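Local coordinates for protein sialidase B (Streptococcus pneumoniae serotype 4, PDB 4XJW) that cleaves terminal sialic acid residues from glycoproteins, glycolipids and oligosaccharides, working as an intramolecular trans-sialidase of glycosyl hydrolase family 33, at residues K42-A48 with Y161-G165; S291-K297 with S462-F468. The protein carries 1 engineered substitution. One frame throughout, in Å; residues are numbered along the deposited sequence.

Contact 1 (K42-A48 with Y161-G165); sequences KPNSLQA and YLAKG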
ATOM      1  N   LYS A  42      10.768  14.661  18.130  1.00 17.22           N
ATOM      2  CA  LYS A  42       9.833  14.895  19.229  1.00 20.95           C
ATOM      3  C   LYS A  42       8.993  16.145  18.966  1.00 20.96           C
ATOM      4  O   LYS A  42       8.992  17.084  19.772  1.00 25.08           O
ATOM      5  CB  LYS A  42      10.577  15.045  20.558  1.00 30.05           C
ATOM      6  CG  LYS A  42      11.581  13.942  20.843  1.00 32.12           C
ATOM      7  CD  LYS A  42      11.950  13.893  22.317  1.00 39.01           C
ATOM      8  CE  LYS A  42      13.191  13.049  22.561  1.00 40.06           C
ATOM      9  NZ  LYS A  42      13.828  13.389  23.869  1.00 50.27           N
ATOM     10  N   PRO A  43       8.256  16.163  17.839  1.00 17.62           N
ATOM     11  CA  PRO A  43       7.523  17.382  17.474  1.00 15.73           C
ATOM     12  C   PRO A  43       6.345  17.673  18.398  1.00 15.60           C
ATOM     13  O   PRO A  43       5.769  16.756  18.976  1.00 19.09           O
ATOM     14  CB  PRO A  43       6.975  17.045  16.090  1.00 17.39           C
ATOM     15  CG  PRO A  43       6.809  15.541  16.120  1.00 16.69           C
ATOM     16  CD  PRO A  43       8.017  15.068  16.877  1.00 16.67           C
ATOM     17  N   ASN A  44       5.990  18.947  18.517  1.00 16.70           N
ATOM     18  CA  ASN A  44       4.744  19.326  19.176  1.00 18.82           C
ATOM     19  C   ASN A  44       3.577  18.943  18.262  1.00 18.96           C
ATOM     20  O   ASN A  44       3.803  18.608  17.095  1.00 18.29           O
ATOM     21  CB  ASN A  44       4.737  20.830  19.481  1.00 15.23           C
ATOM     22  CG  ASN A  44       5.856  21.244  20.428  1.00 17.41           C
ATOM     23  OD1 ASN A  44       6.142  20.558  21.405  1.00 21.32           O
ATOM     24  ND2 ASN A  44       6.505  22.366  20.126  1.00 20.42           N
ATOM     25  N   SER A  45       2.341  18.976  18.765  1.00 19.46           N
ATOM     26  CA  SER A  45       1.202  18.501  17.972  1.00 18.05           C
ATOM     27  C   SER A  45       1.027  19.271  16.653  1.00 15.78           C
ATOM     28  O   SER A  45       0.712  18.676  15.617  1.00 16.71           O
ATOM     29  CB  SER A  45      -0.094  18.510  18.792  1.00 19.79           C
ATOM     30  OG  SER A  45      -0.392  19.805  19.262  1.00 34.26           O
ATOM     31  N   LEU A  46       1.254  20.582  16.703  1.00 17.13           N
ATOM     32  CA  LEU A  46       1.229  21.452  15.526  1.00 14.22           C
ATOM     33  C   LEU A  46       2.330  22.488  15.692  1.00 16.63           C
ATOM     34  O   LEU A  46       2.368  23.194  16.701  1.00 18.25           O
ATOM     35  CB  LEU A  46      -0.122  22.159  15.378  1.00 15.87           C
ATOM     36  CG  LEU A  46      -0.164  23.259  14.308  1.00 14.30           C
ATOM     37  CD1 LEU A  46       0.021  22.687  12.910  1.00 17.49           C
ATOM     38  CD2 LEU A  46      -1.445  24.067  14.365  1.00 17.39           C
ATOM     39  N   GLN A  47       3.234  22.572  14.718  1.00 14.05           N
ATOM     40  CA  GLN A  47       4.344  23.510  14.809  1.00 15.69           C
ATOM     41  C   GLN A  47       4.760  24.062  13.455  1.00 16.93           C
ATOM     42  O   GLN A  47       4.766  23.335  12.457  1.00 13.94           O
ATOM     43  CB  GLN A  47       5.549  22.863  15.494  1.00 12.90           C
ATOM     44  CG  GLN A  47       6.058  21.567  14.853  1.00 16.50           C
ATOM     45  CD  GLN A  47       7.180  20.932  15.658  1.00 16.65           C
ATOM     46  OE1 GLN A  47       7.208  21.022  16.892  1.00 15.62           O
ATOM     47  NE2 GLN A  47       8.117  20.299  14.969  1.00 15.29           N
ATOM     48  N   ALA A  48       5.084  25.357  13.431  1.00 15.28           N
ATOM     49  CA  ALA A  48       5.591  26.004  12.226  1.00 16.59           C
ATOM     50  C   ALA A  48       7.102  25.848  12.145  1.00 17.11           C
ATOM     51  O   ALA A  48       7.813  26.066  13.134  1.00 18.28           O
ATOM     52  CB  ALA A  48       5.203  27.491  12.203  1.00 14.19           C
ATOM     53  N   TYR A 161       2.545  28.578  17.158  1.00 22.08           N
ATOM     54  CA  TYR A 161       2.988  27.316  16.559  1.00 20.30           C
ATOM     55  C   TYR A 161       4.461  27.009  16.835  1.00 17.84           C
ATOM     56  O   TYR A 161       5.205  26.602  15.936  1.00 17.44           O
ATOM     57  CB  TYR A 161       2.710  27.322  15.050  1.00 19.93           C
ATOM     58  CG  TYR A 161       1.328  27.816  14.704  1.00 20.39           C
ATOM     59  CD1 TYR A 161       0.205  27.249  15.292  1.00 24.86           C
ATOM     60  CD2 TYR A 161       1.144  28.860  13.801  1.00 25.55           C
ATOM     61  CE1 TYR A 161      -1.062  27.692  14.991  1.00 23.49           C
ATOM     62  CE2 TYR A 161      -0.127  29.319  13.497  1.00 26.78           C
ATOM     63  CZ  TYR A 161      -1.221  28.733  14.096  1.00 25.96           C
ATOM     64  OH  TYR A 161      -2.492  29.171  13.807  1.00 34.94           O
ATOM     65  N   LEU A 162       4.874  27.206  18.085  1.00 17.72           N
ATOM     66  CA  LEU A 162       6.246  26.939  18.509  1.00 19.82           C
ATOM     67  C   LEU A 162       6.685  25.516  18.173  1.00 17.65           C
ATOM     68  O   LEU A 162       5.936  24.560  18.371  1.00 17.62           O
ATOM     69  CB  LEU A 162       6.408  27.197  20.009  1.00 20.05           C
ATOM     70  CG  LEU A 162       6.593  28.649  20.433  1.00 23.50           C
ATOM     71  CD1 LEU A 162       6.533  28.748  21.951  1.00 20.35           C
ATOM     72  CD2 LEU A 162       7.921  29.189  19.914  1.00 20.18           C
ATOM     73  N   ALA A 163       7.910  25.393  17.673  1.00 17.85           N
ATOM     74  CA  ALA A 163       8.423  24.107  17.210  1.00 15.38           C
ATOM     75  C   ALA A 163       9.537  23.505  18.060  1.00 20.97           C
ATOM     76  O   ALA A 163      10.375  24.221  18.618  1.00 21.29           O
ATOM     77  CB  ALA A 163       8.873  24.224  15.771  1.00 16.97           C
ATOM     78  N   LYS A 164       9.540  22.173  18.131  1.00 16.64           N
ATOM     79  CA  LYS A 164      10.645  21.416  18.698  1.00 18.31           C
ATOM     80  C   LYS A 164      11.273  20.594  17.577  1.00 18.39           C
ATOM     81  O   LYS A 164      10.591  19.776  16.965  1.00 17.69           O
ATOM     82  CB  LYS A 164      10.136  20.479  19.789  1.00 21.77           C
ATOM     83  CG  LYS A 164      11.219  19.640  20.449  1.00 28.22           C
ATOM     84  CD  LYS A 164      12.265  20.509  21.133  1.00 30.80           C
ATOM     85  CE  LYS A 164      13.193  19.671  22.001  1.00 34.98           C
ATOM     86  NZ  LYS A 164      14.088  20.520  22.835  1.00 37.84           N
ATOM     87  N   GLY A 165      12.561  20.800  17.320  1.00 16.69           N
ATOM     88  CA  GLY A 165      13.245  20.128  16.235  1.00 19.61           C
ATOM     89  C   GLY A 165      14.487  20.906  15.878  1.00 18.43           C
ATOM     90  O   GLY A 165      14.966  21.699  16.686  1.00 21.72           O
TER
HETATM   91  O   HOH W   1      11.678  17.296  17.588  1.00 16.56           O
HETATM   92  O   HOH W   2       3.210  24.417  19.054  1.00 26.99           O

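Contact 2 (S291-K297 with S462-F468); sequences SIVEDKK and SSNRLIF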
ATOM      1  N   SER A 291      -0.080 -12.914  -2.810  1.00  9.57           N
ATOM      2  CA  SER A 291       0.791 -13.725  -1.961  1.00 10.32           C
ATOM      3  C   SER A 291       1.738 -14.534  -2.846  1.00  8.87           C
ATOM      4  O   SER A 291       1.325 -15.023  -3.908  1.00 10.68           O
ATOM      5  CB  SER A 291      -0.038 -14.663  -1.074  1.00 13.25           C
ATOM      6  OG  SER A 291       0.755 -15.147  -0.010  1.00 15.92           O
ATOM      7  N   ILE A 292       2.991 -14.685  -2.407  1.00  9.14           N
ATOM      8  CA  ILE A 292       4.040 -15.331  -3.207  1.00 10.20           C
ATOM      9  C   ILE A 292       4.684 -16.517  -2.485  1.00 10.42           C
ATOM     10  O   ILE A 292       4.880 -16.475  -1.271  1.00  9.60           O
ATOM     11  CB  ILE A 292       5.155 -14.327  -3.554  1.00  9.91           C
ATOM     12  CG1 ILE A 292       4.649 -13.276  -4.533  1.00 14.28           C
ATOM     13  CG2 ILE A 292       6.355 -15.036  -4.185  1.00 14.06           C
ATOM     14  CD1 ILE A 292       5.627 -12.112  -4.688  1.00 14.82           C
ATOM     15  N   VAL A 293       5.022 -17.567  -3.234  1.00 10.21           N
ATOM     16  CA  VAL A 293       5.852 -18.638  -2.706  1.00  9.12           C
ATOM     17  C   VAL A 293       6.733 -19.162  -3.830  1.00  9.69           C
ATOM     18  O   VAL A 293       6.421 -18.979  -5.012  1.00 12.31           O
ATOM     19  CB  VAL A 293       4.970 -19.771  -2.128  1.00 10.72           C
ATOM     20  CG1 VAL A 293       4.430 -20.630  -3.256  1.00 10.37           C
ATOM     21  CG2 VAL A 293       5.771 -20.627  -1.160  1.00 12.72           C
ATOM     22  N   GLU A 294       7.859 -19.768  -3.474  1.00  8.71           N
ATOM     23  CA  GLU A 294       8.683 -20.437  -4.483  1.00 12.15           C
ATOM     24  C   GLU A 294       8.575 -21.937  -4.304  1.00 11.37           C
ATOM     25  O   GLU A 294       8.616 -22.433  -3.175  1.00 12.01           O
ATOM     26  CB  GLU A 294      10.140 -19.983  -4.420  1.00 12.29           C
ATOM     27  CG  GLU A 294      11.011 -20.598  -5.529  1.00 16.99           C
ATOM     28  CD  GLU A 294      12.373 -19.934  -5.636  1.00 15.93           C
ATOM     29  OE1 GLU A 294      13.073 -19.870  -4.609  1.00 16.51           O
ATOM     30  OE2 GLU A 294      12.728 -19.465  -6.742  1.00 17.49           O
ATOM     31  N   ASP A 295       8.436 -22.654  -5.418  1.00 11.44           N
ATOM     32  CA  ASP A 295       8.313 -24.108  -5.399  1.00 12.45           C
ATOM     33  C   ASP A 295       9.645 -24.777  -5.700  1.00 15.53           C
ATOM     34  O   ASP A 295      10.252 -24.516  -6.735  1.00 16.79           O
ATOM     35  CB  ASP A 295       7.253 -24.557  -6.407  1.00 13.80           C
ATOM     36  CG  ASP A 295       7.189 -26.063  -6.552  1.00 16.51           C
ATOM     37  OD1 ASP A 295       7.279 -26.766  -5.521  1.00 20.19           O
ATOM     38  OD2 ASP A 295       7.030 -26.528  -7.695  1.00 17.82           O
ATOM     39  N   LYS A 296      10.093 -25.654  -4.806  1.00 16.23           N
ATOM     40  CA  LYS A 296      11.359 -26.352  -5.024  1.00 18.65           C
ATOM     41  C   LYS A 296      11.271 -27.393  -6.131  1.00 19.16           C
ATOM     42  O   LYS A 296      12.218 -27.573  -6.902  1.00 19.13           O
ATOM     43  CB  LYS A 296      11.852 -26.993  -3.727  1.00 22.71           C
ATOM     44  CG  LYS A 296      12.512 -26.013  -2.779  1.00 19.07           C
ATOM     45  CD  LYS A 296      12.897 -26.689  -1.470  1.00 18.54           C
ATOM     46  CE  LYS A 296      11.667 -27.192  -0.737  1.00 22.91           C
ATOM     47  NZ  LYS A 296      11.998 -27.727   0.614  1.00 25.31           N
ATOM     48  N   LYS A 297      10.133 -28.069  -6.234  1.00 19.97           N
ATOM     49  CA  LYS A 297       9.984 -29.125  -7.233  1.00 19.38           C
ATOM     50  C   LYS A 297      10.171 -28.610  -8.661  1.00 24.30           C
ATOM     51  O   LYS A 297      11.080 -29.046  -9.375  1.00 23.01           O
ATOM     52  CB  LYS A 297       8.628 -29.820  -7.099  1.00 23.14           C
ATOM     53  CG  LYS A 297       8.491 -31.049  -7.991  1.00 22.37           C
ATOM     54  CD  LYS A 297       7.133 -31.706  -7.835  1.00 21.80           C
ATOM     55  CE  LYS A 297       6.935 -32.285  -6.436  1.00 24.38           C
ATOM     56  NZ  LYS A 297       5.651 -33.047  -6.320  1.00 25.58           N
ATOM     57  N   SER A 462      11.554 -29.519   4.468  1.00 17.69           N
ATOM     58  CA  SER A 462      11.905 -30.921   4.196  1.00 19.68           C
ATOM     59  C   SER A 462      10.965 -31.650   3.247  1.00 22.62           C
ATOM     60  O   SER A 462      11.013 -32.875   3.141  1.00 23.49           O
ATOM     61  CB  SER A 462      11.983 -31.718   5.492  1.00 24.55           C
ATOM     62  OG  SER A 462      13.093 -31.338   6.271  1.00 31.96           O
ATOM     63  N   SER A 463      10.092 -30.913   2.574  1.00 16.61           N
ATOM     64  CA  SER A 463       9.226 -31.515   1.565  1.00 15.07           C
ATOM     65  C   SER A 463       8.933 -30.483   0.490  1.00 13.67           C
ATOM     66  O   SER A 463       9.371 -29.336   0.592  1.00 17.68           O
ATOM     67  CB  SER A 463       7.922 -32.002   2.182  1.00 13.74           C
ATOM     68  OG  SER A 463       7.092 -30.903   2.503  1.00 14.43           O
ATOM     69  N   ASN A 464       8.197 -30.891  -0.541  1.00 15.57           N
ATOM     70  CA  ASN A 464       7.818 -29.991  -1.624  1.00 14.83           C
ATOM     71  C   ASN A 464       6.470 -29.318  -1.386  1.00 13.39           C
ATOM     72  O   ASN A 464       5.898 -28.709  -2.293  1.00 13.59           O
ATOM     73  CB  ASN A 464       7.816 -30.735  -2.964  1.00 15.40           C
ATOM     74  CG  ASN A 464       9.215 -31.087  -3.432  1.00 16.06           C
ATOM     75  OD1 ASN A 464       9.484 -32.226  -3.843  1.00 18.20           O
ATOM     76  ND2 ASN A 464      10.120 -30.117  -3.367  1.00 15.89           N
ATOM     77  N   ARG A 465       5.968 -29.423  -0.162  1.00 12.48           N
ATOM     78  CA  ARG A 465       4.650 -28.897   0.164  1.00 10.74           C
ATOM     79  C   ARG A 465       4.607 -27.373   0.118  1.00 11.35           C
ATOM     80  O   ARG A 465       5.485 -26.698   0.660  1.00 12.80           O
ATOM     81  CB  ARG A 465       4.195 -29.394   1.540  1.00 12.41           C
ATOM     82  CG  ARG A 465       2.895 -28.755   2.020  1.00 13.49           C
ATOM     83  CD  ARG A 465       2.234 -29.578   3.094  1.00 13.09           C
ATOM     84  NE  ARG A 465       1.613 -30.773   2.529  1.00 14.27           N
ATOM     85  CZ  ARG A 465       0.759 -31.549   3.189  1.00 18.67           C
ATOM     86  NH1 ARG A 465       0.431 -31.257   4.435  1.00 20.07           N
ATOM     87  NH2 ARG A 465       0.230 -32.612   2.598  1.00 17.72           N
ATOM     88  N   LEU A 466       3.572 -26.848  -0.533  1.00 12.46           N
ATOM     89  CA  LEU A 466       3.269 -25.420  -0.524  1.00 11.91           C
ATOM     90  C   LEU A 466       1.977 -25.145   0.229  1.00 13.29           C
ATOM     91  O   LEU A 466       0.989 -25.869   0.076  1.00 12.82           O
ATOM     92  CB  LEU A 466       3.100 -24.914  -1.946  1.00 11.62           C
ATOM     93  CG  LEU A 466       4.250 -25.287  -2.868  1.00 12.59           C
ATOM     94  CD1 LEU A 466       3.875 -24.900  -4.281  1.00 15.94           C
ATOM     95  CD2 LEU A 466       5.544 -24.597  -2.425  1.00 12.89           C
ATOM     96  N   ILE A 467       1.978 -24.094   1.043  1.00 10.29           N
ATOM     97  CA  ILE A 467       0.769 -23.707   1.768  1.00 10.62           C
ATOM     98  C   ILE A 467       0.496 -22.219   1.621  1.00 11.66           C
ATOM     99  O   ILE A 467       1.383 -21.385   1.849  1.00 10.47           O
ATOM    100  CB  ILE A 467       0.852 -24.030   3.268  1.00  9.58           C
ATOM    101  CG1 ILE A 467       1.194 -25.503   3.497  1.00 12.84           C
ATOM    102  CG2 ILE A 467      -0.488 -23.668   3.972  1.00 12.68           C
ATOM    103  CD1 ILE A 467       1.157 -25.904   4.968  1.00 13.45           C
ATOM    104  N   PHE A 468      -0.746 -21.885   1.279  1.00 11.77           N
ATOM    105  CA  PHE A 468      -1.200 -20.495   1.294  1.00 11.03           C
ATOM    106  C   PHE A 468      -2.328 -20.351   2.291  1.00 11.74           C
ATOM    107  O   PHE A 468      -3.328 -21.061   2.199  1.00 12.79           O
ATOM    108  CB  PHE A 468      -1.701 -20.073  -0.084  1.00 12.94           C
ATOM    109  CG  PHE A 468      -0.604 -19.735  -1.057  1.00 12.99           C
ATOM    110  CD1 PHE A 468      -0.038 -18.464  -1.067  1.00 12.31           C
ATOM    111  CD2 PHE A 468      -0.156 -20.681  -1.964  1.00 14.94           C
ATOM    112  CE1 PHE A 468       0.963 -18.142  -1.956  1.00 11.57           C
ATOM    113  CE2 PHE A 468       0.846 -20.368  -2.877  1.00 13.60           C
ATOM    114  CZ  PHE A 468       1.402 -19.092  -2.869  1.00 12.46           C
TER
HETATM  115  O   HOH W   3       5.222 -28.716  -5.131  1.00 18.43           O
HETATM  116  O   HOH W   4       8.545 -26.748  -2.784  1.00 18.37           O

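Contact 1 (K42-A48 with Y161-G165)
A loop-to-strand transition, K42-S45 leading into the strand that starts at L46, lies along the mostly irregular Y161-K164, which ends at a corner at G165. CA atoms of the two segments come as near as 4.4 Å between Q47 and Y161 and 5.2 Å between P43 and K164, yet a single backbone hydrogen bond joins them, A48 N to Y161 O at 2.8 Å. The same carbonyl receives a CA-H...O contact from Q47 CA at 3.4 Å. Elsewhere side chains stand in for backbone pairing. The buried carboxamide of Q47 meets K164 much as a neighbouring peptide group would, with Q47 OE1 accepting from K164 N at 2.9 Å and Q47 NE2 donating to K164 O at 3.2 Å. Because Q47 OE1 also accepts from N44 N at 2.9 Å, it holds its own loop folded as well. N44 ND2 donates to L162 O at 2.9 Å and has a further partner in N14. Water 1 bridges K42 N and K164 O, and water 2 bridges L46 O and L162 O. The apolar part is small: L46 CD2 lies 3.7 Å from Y161 CE1, and A48 CB 3.8 Å from Y161 CB, with V153 and Y63 also against the tyrosine. Segment 42-48 carries the chain from strand 32-39 in one sheet to strand 46-53 in the other, and 161-165 leads into strand 166-173 of the first. Such connections between sheets at the margin of a beta-sandwich belong to the concanavalin-like fold of the sialidase N-terminal domain.

Contact 2 (S291-K297 with S462-F468)
This is packing between two adjacent blades of the sialidase beta-propeller, the first strand of one (286-294) facing the second strand of the next (466-472). Their short axes run antiparallel at 173° and 8.4 Å apart, and no backbone hydrogen bond passes directly between the segments; I292 pairs instead with G455 and G457 of strand 451-459, the first of the second blade, which links the two. Between the blades, V293 CG1 packs against F468 CZ at 3.4 Å and V293 CG2 against L466 CD2 at 4.2 Å, while S291 OG approaches the edge of the F468 ring, 3.6 Å from CD1. I302 and L304 of strand 301-308 extend this apolar cluster.

Beyond the strands the loops meet through polar groups. K296 NZ donates to S463 O at 3.1 Å and also to L460 O. D295 OD1 and N464 O share water 3, at 2.9 Å from each, and N464 ND2 packs 3.6 Å from K296 CB. An ST turn, R465 N to S463 OG at 3.2 Å, shapes the opposing loop. D295 reaches S298 and S484, and K297 NZ reaches D482 O, the latter two partners lying in the third BNR repeat.

The chemistry therefore grades from a buried apolar seam to a lysine-rich, hydrated end, where a lysine ammonium on a carbonyl, and bridging water, join the loops without direct main-chain pairing.

In the fold
The contacts lie on opposite sides of the chain's centre, their own centres about 50 Å apart and their nearest atoms about 35 Å apart, and they share no strand or sheet. Contact 1 belongs to the N-terminal beta-sandwich and sits away from the annotated sites; contact 2 belongs to the propeller, where the S291 side chain is about 10 Å from that of the predicted active-site residue E503. Both are partly buried, but half of the touching residues are buried in contact 2 and fewer in contact 1. Accordingly, amide side chains hydrogen-bonded to main chain dominate contact 1, whereas contact 2 has an aliphatic-aromatic core and a charged, exposed end. Water bridges occur in both.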